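Local coordinates for protein SusD homolog (Bacteroides thetaiotaomicron VPI-5482, PDB 3FDH) that probably binds glycans at the outer membrane as a lipoprotein of the SusD/RagB family, feeding them to a partner transporter, at residues R208-S213 / S217-K222; E221-Y226 / A343-R348. One frame throughout, in Å; residues are numbered along the deposited sequence. Where two conformers were deposited one is given.

Contact 1: R208-S213 / S217-K222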
loop_
_atom_site.group_PDB
_atom_site.type_symbol
_atom_site.label_atom_id
_atom_site.label_comp_id
_atom_site.label_asym_id
_atom_site.label_seq_id
_atom_site.Cartn_x
_atom_site.Cartn_y
_atom_site.Cartn_z
ATOM N N ARG A 208 -2.908 -13.163 2.059
ATOM C CA ARG A 208 -4.176 -12.393 2.033
ATOM C C ARG A 208 -5.399 -13.253 2.267
ATOM O O ARG A 208 -6.361 -12.850 2.942
ATOM C CB ARG A 208 -4.349 -11.687 0.693
ATOM C CG ARG A 208 -5.642 -10.870 0.642
ATOM C CD ARG A 208 -5.423 -9.452 1.158
ATOM N NE ARG A 208 -4.819 -8.655 0.089
ATOM C CZ ARG A 208 -3.617 -8.091 0.111
ATOM N NH1 ARG A 208 -2.859 -8.127 1.185
ATOM N NH2 ARG A 208 -3.207 -7.400 -0.935
ATOM N N LEU A 209 -5.358 -14.465 1.705
ATOM C CA LEU A 209 -6.546 -15.348 1.694
ATOM C C LEU A 209 -6.552 -16.425 2.771
ATOM O O LEU A 209 -7.353 -17.340 2.754
ATOM C CB LEU A 209 -6.677 -16.040 0.357
ATOM C CG LEU A 209 -6.696 -15.210 -0.920
ATOM C CD1 LEU A 209 -7.101 -16.119 -2.077
ATOM C CD2 LEU A 209 -7.601 -14.015 -0.839
ATOM N N ILE A 210 -5.643 -16.282 3.696
ATOM C CA ILE A 210 -5.404 -17.301 4.732
ATOM C C ILE A 210 -6.643 -17.680 5.529
ATOM O O ILE A 210 -6.830 -18.829 5.877
ATOM C CB ILE A 210 -4.255 -16.881 5.694
ATOM C CG1 ILE A 210 -3.706 -18.106 6.437
ATOM C CG2 ILE A 210 -4.709 -15.760 6.658
ATOM C CD1 ILE A 210 -3.075 -19.140 5.520
ATOM N N ASN A 211 -7.476 -16.693 5.826
ATOM C CA ASN A 211 -8.687 -16.953 6.592
ATOM C C ASN A 211 -9.552 -18.008 5.940
ATOM O O ASN A 211 -10.303 -18.740 6.598
ATOM C CB ASN A 211 -9.477 -15.646 6.747
ATOM C CG ASN A 211 -10.660 -15.766 7.677
ATOM O OD1 ASN A 211 -10.651 -16.552 8.625
ATOM N ND2 ASN A 211 -11.671 -14.939 7.445
ATOM N N ARG A 212 -9.411 -18.103 4.625
ATOM C CA ARG A 212 -10.244 -18.975 3.818
ATOM C C ARG A 212 -9.575 -20.311 3.490
ATOM O O ARG A 212 -10.138 -21.171 2.822
ATOM C CB ARG A 212 -10.638 -18.277 2.524
ATOM C CG ARG A 212 -11.570 -17.129 2.690
ATOM C CD ARG A 212 -12.943 -17.643 3.166
ATOM N NE ARG A 212 -13.874 -16.530 3.313
ATOM C CZ ARG A 212 -15.168 -16.655 3.532
ATOM N NH1 ARG A 212 -15.727 -17.846 3.701
ATOM N NH2 ARG A 212 -15.904 -15.571 3.602
ATOM N N SER A 213 -8.386 -20.494 4.018
ATOM C CA SER A 213 -7.593 -21.683 3.694
ATOM C C SER A 213 -8.059 -22.995 4.293
ATOM O O SER A 213 -8.594 -23.040 5.399
ATOM C CB SER A 213 -6.141 -21.458 4.098
ATOM O OG SER A 213 -5.353 -22.579 3.778
ATOM N N SER A 217 -1.116 -24.346 7.255
ATOM C CA SER A 217 0.310 -24.663 7.386
ATOM C C SER A 217 0.955 -24.756 6.005
ATOM O O SER A 217 2.031 -24.202 5.785
ATOM C CB SER A 217 0.553 -25.920 8.217
ATOM O OG SER A 217 0.052 -25.729 9.541
ATOM N N ALA A 218 0.252 -25.398 5.072
ATOM C CA ALA A 218 0.755 -25.532 3.691
ATOM C C ALA A 218 0.882 -24.128 3.103
ATOM O O ALA A 218 1.883 -23.791 2.442
ATOM C CB ALA A 218 -0.168 -26.414 2.839
ATOM N N ASP A 219 -0.097 -23.273 3.420
ATOM C CA ASP A 219 -0.086 -21.890 2.907
ATOM C C ASP A 219 1.079 -21.091 3.483
ATOM O O ASP A 219 1.736 -20.323 2.774
ATOM C CB ASP A 219 -1.420 -21.174 3.096
ATOM C CG ASP A 219 -2.434 -21.607 2.072
ATOM O OD1 ASP A 219 -2.016 -22.344 1.124
ATOM O OD2 ASP A 219 -3.627 -21.234 2.220
ATOM N N TYR A 220 1.330 -21.265 4.771
ATOM C CA TYR A 220 2.469 -20.541 5.386
ATOM C C TYR A 220 3.779 -20.995 4.748
ATOM O O TYR A 220 4.727 -20.191 4.537
ATOM C CB TYR A 220 2.569 -20.708 6.914
ATOM C CG TYR A 220 1.327 -20.288 7.660
ATOM C CD1 TYR A 220 0.682 -19.096 7.361
ATOM C CD2 TYR A 220 0.811 -21.070 8.685
ATOM C CE1 TYR A 220 -0.479 -18.709 8.046
ATOM C CE2 TYR A 220 -0.330 -20.683 9.385
ATOM C CZ TYR A 220 -0.978 -19.502 9.061
ATOM O OH TYR A 220 -2.118 -19.117 9.753
ATOM N N GLU A 221 3.847 -22.289 4.433
ATOM C CA GLU A 221 5.079 -22.836 3.841
ATOM C C GLU A 221 5.235 -22.320 2.411
ATOM O O GLU A 221 6.343 -22.078 1.935
ATOM C CB GLU A 221 5.131 -24.361 4.019
ATOM C CG GLU A 221 5.303 -24.698 5.531
ATOM C CD GLU A 221 5.070 -26.151 5.905
ATOM O OE1 GLU A 221 4.698 -26.955 5.033
ATOM O OE2 GLU A 221 5.241 -26.487 7.100
ATOM N N LYS A 222 4.116 -22.109 1.754
ATOM C CA LYS A 222 4.157 -21.544 0.409
ATOM C C LYS A 222 4.702 -20.129 0.472
ATOM O O LYS A 222 5.528 -19.722 -0.338
ATOM C CB LYS A 222 2.778 -21.559 -0.240
ATOM C CG LYS A 222 2.421 -22.930 -0.783
ATOM C CD LYS A 222 0.972 -23.092 -1.084
ATOM C CE LYS A 222 0.469 -22.051 -2.042
ATOM N NZ LYS A 222 -1.030 -21.971 -1.966
#
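I210 reaches across from the short 3-10 turn between two helices and sets its CD1 methyl against both D219 and Y220 of the following helix. The close-packed part lies here. I210 CD1 comes within 3.6 Å of D219 CB and equally near Y220 CE1, while I210 CG1 runs past the phenol end of the ring, 3.8 Å from Y220 OH. The isoleucine branch crosses the tyrosine side chain at about a right angle and meets its ring obliquely. With CG1 anti to the backbone N (chi1 -161°), the ethyl arm is carried out toward the helix.

The side nearer solvent is polar: S213 and D219 are both partly exposed, whereas I210 and Y220 are buried. S213 OG donates a hydrogen bond to D219 OD2 at 2.7 Å, arriving from well above the carboxylate plane, 58° out of it. D219 OD1 receives K222 NZ in a salt bridge of 3.3 Å, one turn further along the same helix. D219 is thus held through both oxygens, and the nearby lysine would be expected to favour its ionised form. S213 OG is also hydrogen-bonded to N215 N, which ties the serine to the residue just ahead of the next helix. An alanine in place of D219 would keep the CB that touches I210 but would probably leave S213 OG without its carboxylate acceptor and K222 without its counter-charge.

The arrangement is a short connection between consecutive helices, in which the linker folds back onto the helix it leads into. Helix 191-208 flanks the same corner, its T206 and M207 touching D219 and Y220, whereas R212 turns from the contact to W493 near the C-terminus.

Contact 2: E221-Y226 / A343-R348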
loop_
_atom_site.group_PDB
_atom_site.type_symbol
_atom_site.label_atom_id
_atom_site.label_comp_id
_atom_site.label_asym_id
_atom_site.label_seq_id
_atom_site.Cartn_x
_atom_site.Cartn_y
_atom_site.Cartn_z
ATOM N N GLU A 221 3.847 -22.289 4.433
ATOM C CA GLU A 221 5.079 -22.836 3.841
ATOM C C GLU A 221 5.235 -22.320 2.411
ATOM O O GLU A 221 6.343 -22.078 1.935
ATOM C CB GLU A 221 5.131 -24.361 4.019
ATOM C CG GLU A 221 5.303 -24.698 5.531
ATOM C CD GLU A 221 5.070 -26.151 5.905
ATOM O OE1 GLU A 221 4.698 -26.955 5.033
ATOM O OE2 GLU A 221 5.241 -26.487 7.100
ATOM N N LYS A 222 4.116 -22.109 1.754
ATOM C CA LYS A 222 4.157 -21.544 0.409
ATOM C C LYS A 222 4.702 -20.129 0.472
ATOM O O LYS A 222 5.528 -19.722 -0.338
ATOM C CB LYS A 222 2.778 -21.559 -0.240
ATOM C CG LYS A 222 2.421 -22.930 -0.783
ATOM C CD LYS A 222 0.972 -23.092 -1.084
ATOM C CE LYS A 222 0.469 -22.051 -2.042
ATOM N NZ LYS A 222 -1.030 -21.971 -1.966
ATOM N N VAL A 223 4.233 -19.376 1.449
ATOM C CA VAL A 223 4.657 -17.986 1.598
ATOM C C VAL A 223 6.170 -17.990 1.759
ATOM O O VAL A 223 6.881 -17.299 1.053
ATOM C CB VAL A 223 3.982 -17.257 2.807
ATOM C CG1 VAL A 223 4.700 -15.932 3.112
ATOM C CG2 VAL A 223 2.468 -17.042 2.550
ATOM N N LEU A 224 6.668 -18.865 2.619
ATOM C CA LEU A 224 8.143 -18.939 2.836
ATOM C C LEU A 224 8.922 -19.303 1.575
ATOM O O LEU A 224 10.043 -18.801 1.317
ATOM C CB LEU A 224 8.501 -19.943 3.935
ATOM C CG LEU A 224 8.046 -19.559 5.323
ATOM C CD1 LEU A 224 8.472 -20.676 6.288
ATOM C CD2 LEU A 224 8.638 -18.191 5.695
ATOM N N ASP A 225 8.338 -20.193 0.792
ATOM C CA ASP A 225 8.962 -20.611 -0.465
ATOM C C ASP A 225 8.990 -19.446 -1.460
ATOM O O ASP A 225 10.013 -19.165 -2.076
ATOM C CB ASP A 225 8.198 -21.800 -1.055
ATOM C CG ASP A 225 8.772 -22.288 -2.369
ATOM O OD1 ASP A 225 9.998 -22.457 -2.498
ATOM O OD2 ASP A 225 7.963 -22.554 -3.268
ATOM N N TYR A 226 7.855 -18.783 -1.586
ATOM C CA TYR A 226 7.719 -17.649 -2.510
ATOM C C TYR A 226 8.680 -16.535 -2.095
ATOM O O TYR A 226 9.310 -15.913 -2.929
ATOM C CB TYR A 226 6.296 -17.096 -2.541
ATOM C CG TYR A 226 5.266 -18.093 -3.017
ATOM C CD1 TYR A 226 5.596 -19.083 -3.933
ATOM C CD2 TYR A 226 3.953 -18.018 -2.588
ATOM C CE1 TYR A 226 4.652 -20.000 -4.357
ATOM C CE2 TYR A 226 3.003 -18.935 -3.036
ATOM C CZ TYR A 226 3.355 -19.903 -3.907
ATOM O OH TYR A 226 2.384 -20.788 -4.328
ATOM N N ALA A 343 8.256 -13.249 8.336
ATOM C CA ALA A 343 8.122 -13.260 9.808
ATOM C C ALA A 343 6.717 -13.710 10.246
ATOM O O ALA A 343 6.566 -14.518 11.174
ATOM C CB ALA A 343 8.471 -11.860 10.399
ATOM N N GLU A 344 5.700 -13.201 9.582
ATOM C CA GLU A 344 4.326 -13.550 9.945
ATOM C C GLU A 344 4.101 -15.063 9.707
ATOM O O GLU A 344 3.459 -15.786 10.491
ATOM C CB GLU A 344 3.298 -12.773 9.141
ATOM C CG GLU A 344 1.904 -13.173 9.541
ATOM C CD GLU A 344 0.840 -12.480 8.804
ATOM O OE1 GLU A 344 1.179 -11.678 7.867
ATOM O OE2 GLU A 344 -0.334 -12.690 9.238
ATOM N N ALA A 345 4.623 -15.529 8.586
ATOM C CA ALA A 345 4.482 -16.954 8.250
ATOM C C ALA A 345 5.141 -17.824 9.310
ATOM O O ALA A 345 4.571 -18.812 9.769
ATOM C CB ALA A 345 5.057 -17.258 6.835
ATOM N N LEU A 346 6.337 -17.450 9.730
ATOM C CA LEU A 346 7.051 -18.228 10.763
ATOM C C LEU A 346 6.306 -18.194 12.085
ATOM O O LEU A 346 6.090 -19.222 12.727
ATOM C CB LEU A 346 8.503 -17.744 10.928
ATOM C CG LEU A 346 9.436 -18.083 9.744
ATOM C CD1 LEU A 346 10.570 -17.110 9.685
ATOM C CD2 LEU A 346 9.925 -19.525 9.754
ATOM N N CYS A 347 5.842 -17.019 12.465
ATOM C CA CYS A 347 5.069 -16.898 13.701
ATOM C C CYS A 347 3.891 -17.843 13.669
ATOM O O CYS A 347 3.661 -18.627 14.560
ATOM C CB CYS A 347 4.538 -15.477 13.873
ATOM S SG CYS A 347 5.797 -14.269 14.396
ATOM N N ARG A 348 3.110 -17.730 12.630
ATOM C CA ARG A 348 1.910 -18.560 12.540
ATOM C C ARG A 348 2.233 -20.062 12.453
ATOM O O ARG A 348 1.376 -20.901 12.758
ATOM C CB ARG A 348 1.024 -18.116 11.398
ATOM C CG ARG A 348 0.443 -16.741 11.635
ATOM C CD ARG A 348 -0.515 -16.372 10.576
ATOM N NE ARG A 348 -0.942 -14.978 10.676
ATOM C CZ ARG A 348 -1.918 -14.511 11.445
ATOM N NH1 ARG A 348 -2.638 -15.273 12.240
ATOM N NH2 ARG A 348 -2.161 -13.226 11.442
#
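Segments 221-226 and 343-348 run roughly antiparallel, their axes 9.0 Å apart at closest approach and crossing at -149°, with V223 and A345 the nearest pair of CA atoms at 6.7 Å. The small side chain of A345, at the closest CA pair, is consistent with this approach: A345 CB is met by V223 CG1 at 4.0 Å and by L224 CD2 at 3.9 Å, two neighbouring residues of one helix against a single methyl of the other. V223 CG1 stands anti to the backbone N (chi1 167°), which brings that branch to the alanine. Beside them L224 crosses L346 at about a right angle, and the L224 CD1 and L346 CD2 methyls meet at 3.9 Å.

On helix 335-348, R348 grips E344 side-on, NE and NH2 both bonding to OE2, with R348 NE 2.8 Å from E344 OE2 and the acceptor close to the guanidinium plane. R440 forms a second salt bridge to OE2, and E446 pairs with R348 NH1.

No hydrogen bond joins the two segments, so their meeting rests on shape and apolar contact, while the charges of E344 and R348 are matched by each other and by R440 and E446.

Contacts 1 and 2 lie about 9 Å apart, centre to centre, on the same side of the chain's centre and about 20 Å from it. Helix 216-228 is common to both, and E221 and K222 belong to each. Along the chain segment 208-213, at the end of helix 191-208 and in the turn after it, comes first, then helix 216-228, and helix 335-348 more than a hundred residues later; contact 1 is therefore local and contact 2 long-range. Y220 bridges them, Y220 OH lying 3.3 Å from R348 CD and its backbone O packing on A345 CB. Helix 216-228 thus packs both against the turn that precedes it and against a helix distant in sequence within the largely helical SusD-like fold.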